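Local coordinates for protein lactate racemase (Thermoanaerobacterium thermosaccharolyticum, PDB 2YJG) that interconverts the D- and L-isomers of lactate, using a nickel pincer cofactor derived from nicotinic acid mononucleotide, at residues D290-Y294 and E318-G324. Residues are numbered along the deposited sequence; the frame is centred on the assembly and turned at random.
Sequences DQNIY and ECADGHG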
loop_
_atom_site.group_PDB
_atom_site.type_symbol
_atom_site.label_atom_id
_atom_site.label_comp_id
_atom_site.label_asym_id
_atom_site.label_seq_id
_atom_site.Cartn_x
_atom_site.Cartn_y
_atom_site.Cartn_z
ATOM N N ASP A 290 -20.781 -5.482 18.862
ATOM C CA ASP A 290 -20.913 -5.776 20.309
ATOM C C ASP A 290 -19.616 -6.228 20.957
ATOM O O ASP A 290 -19.635 -6.962 21.943
ATOM C CB ASP A 290 -22.079 -6.773 20.588
ATOM C CG ASP A 290 -21.733 -8.251 20.251
ATOM O OD1 ASP A 290 -20.724 -8.543 19.583
ATOM O OD2 ASP A 290 -22.503 -9.138 20.639
ATOM N N GLN A 291 -18.493 -5.700 20.466
ATOM C CA GLN A 291 -17.187 -6.229 20.881
ATOM C C GLN A 291 -16.724 -5.792 22.255
ATOM O O GLN A 291 -15.809 -6.386 22.815
ATOM C CB GLN A 291 -16.084 -5.980 19.840
ATOM C CG GLN A 291 -15.799 -4.598 19.514
ATOM C CD GLN A 291 -14.843 -4.395 18.319
ATOM O OE1 GLN A 291 -14.584 -3.248 17.947
ATOM N NE2 GLN A 291 -14.339 -5.471 17.724
ATOM N N ASN A 292 -17.353 -4.788 22.819
ATOM C CA ASN A 292 -16.990 -4.321 24.165
ATOM C C ASN A 292 -18.130 -3.558 24.807
ATOM O O ASN A 292 -19.080 -3.138 24.112
ATOM C CB ASN A 292 -15.665 -3.519 24.109
ATOM C CG ASN A 292 -15.751 -2.301 23.261
ATOM O OD1 ASN A 292 -16.702 -1.533 23.408
ATOM N ND2 ASN A 292 -14.782 -2.097 22.340
ATOM N N ILE A 293 -18.067 -3.446 26.138
ATOM C CA ILE A 293 -19.056 -2.724 26.944
ATOM C C ILE A 293 -19.247 -1.282 26.496
ATOM O O ILE A 293 -20.403 -0.844 26.352
ATOM C CB ILE A 293 -18.828 -2.835 28.449
ATOM C CG1 ILE A 293 -18.681 -4.301 28.846
ATOM C CG2 ILE A 293 -20.015 -2.226 29.211
ATOM C CD1 ILE A 293 -18.383 -4.482 30.351
ATOM N N TYR A 294 -18.128 -0.619 26.191
ATOM C CA TYR A 294 -18.121 0.747 25.664
ATOM C C TYR A 294 -19.139 0.864 24.506
ATOM O O TYR A 294 -19.996 1.741 24.500
ATOM C CB TYR A 294 -16.696 1.066 25.222
ATOM C CG TYR A 294 -16.458 2.497 24.804
ATOM C CD1 TYR A 294 -16.804 2.919 23.543
ATOM C CD2 TYR A 294 -15.866 3.423 25.666
ATOM C CE1 TYR A 294 -16.599 4.243 23.131
ATOM C CE2 TYR A 294 -15.615 4.738 25.250
ATOM C CZ TYR A 294 -15.980 5.134 24.003
ATOM O OH TYR A 294 -15.761 6.426 23.617
ATOM N N GLU A 318 -21.842 -9.686 23.557
ATOM C CA GLU A 318 -20.789 -10.663 23.928
ATOM C C GLU A 318 -19.628 -9.962 24.587
ATOM O O GLU A 318 -19.082 -10.440 25.585
ATOM C CB GLU A 318 -20.321 -11.375 22.673
ATOM C CG GLU A 318 -19.200 -12.335 22.909
ATOM C CD GLU A 318 -18.706 -13.018 21.679
ATOM O OE1 GLU A 318 -18.284 -12.330 20.713
ATOM O OE2 GLU A 318 -18.706 -14.279 21.697
ATOM N N CYS A 319 -19.267 -8.784 24.061
ATOM C CA CYS A 319 -18.170 -7.999 24.638
ATOM C C CYS A 319 -16.886 -8.802 24.759
ATOM O O CYS A 319 -16.239 -8.811 25.795
ATOM C CB CYS A 319 -18.545 -7.367 25.991
ATOM S SG CYS A 319 -19.995 -6.235 25.861
ATOM N N ALA A 320 -16.549 -9.480 23.688
ATOM C CA ALA A 320 -15.379 -10.361 23.649
ATOM C C ALA A 320 -14.099 -9.630 24.038
ATOM O O ALA A 320 -13.192 -10.266 24.568
ATOM C CB ALA A 320 -15.207 -10.944 22.208
ATOM N N ASP A 321 -14.020 -8.333 23.723
ATOM C CA ASP A 321 -12.850 -7.517 24.026
ATOM C C ASP A 321 -12.895 -6.805 25.372
ATOM O O ASP A 321 -11.965 -6.041 25.676
ATOM C CB ASP A 321 -12.600 -6.521 22.904
ATOM C CG ASP A 321 -12.285 -7.205 21.575
ATOM O OD1 ASP A 321 -11.783 -8.345 21.580
ATOM O OD2 ASP A 321 -12.497 -6.601 20.527
ATOM N N GLY A 322 -13.890 -7.101 26.210
ATOM C CA GLY A 322 -13.906 -6.615 27.568
ATOM C C GLY A 322 -14.611 -5.268 27.641
ATOM O O GLY A 322 -15.581 -5.062 26.891
ATOM N N HIS A 323 -14.145 -4.347 28.497
ATOM C CA HIS A 323 -14.898 -3.112 28.754
ATOM C C HIS A 323 -14.762 -2.070 27.695
ATOM O O HIS A 323 -15.606 -1.207 27.631
ATOM C CB HIS A 323 -14.648 -2.484 30.142
ATOM C CG HIS A 323 -13.192 -2.341 30.484
ATOM N ND1 HIS A 323 -12.302 -1.636 29.698
ATOM C CD2 HIS A 323 -12.481 -2.793 31.549
ATOM C CE1 HIS A 323 -11.089 -1.711 30.229
ATOM N NE2 HIS A 323 -11.171 -2.409 31.355
ATOM N N GLY A 324 -13.746 -2.158 26.836
ATOM C CA GLY A 324 -13.568 -1.213 25.764
ATOM C C GLY A 324 -12.953 0.168 26.081
ATOM O O GLY A 324 -12.884 1.049 25.189
HETATM O O HOH W 1 -18.074 -9.544 20.762
#
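Two loops laced together mainly through their backbones follow the C-terminal ends of adjacent parallel strands, 279-283 and 311-316, in a beta-alpha-beta crossover of the C-terminal domain; residues 290-294 lead into its helix, 293-305. At one end E318 N and C319 N donate hydrogen bonds to D290 OD2 (3.0 Å), also bonded by G9 N, and D290 O (2.8 Å). C319 to G322 form a type I turn, whose D321 N donates to Q291 O (2.8 Å). Donor and acceptor then change sides: the first-turn helix amides I293 N and Y294 N give hydrogen bonds to G322 O (3.1 Å) and H323 O (3.0 Å). At the N-cap, N292 OD1 instead accepts from the amide of Q295, a residue that probably binds substrate, as in relatives, so the contact borders the likely lactate site. G324 CA lies 3.5 Å from N292 CG; a side chain there would clash. C319 SG packs on I293 CG1 (3.8 Å), and both side chains rest on M374 of strand 371-375, while Y294 reaches helix 357-369 and meets F328 of helix 326-333 edge-to-face.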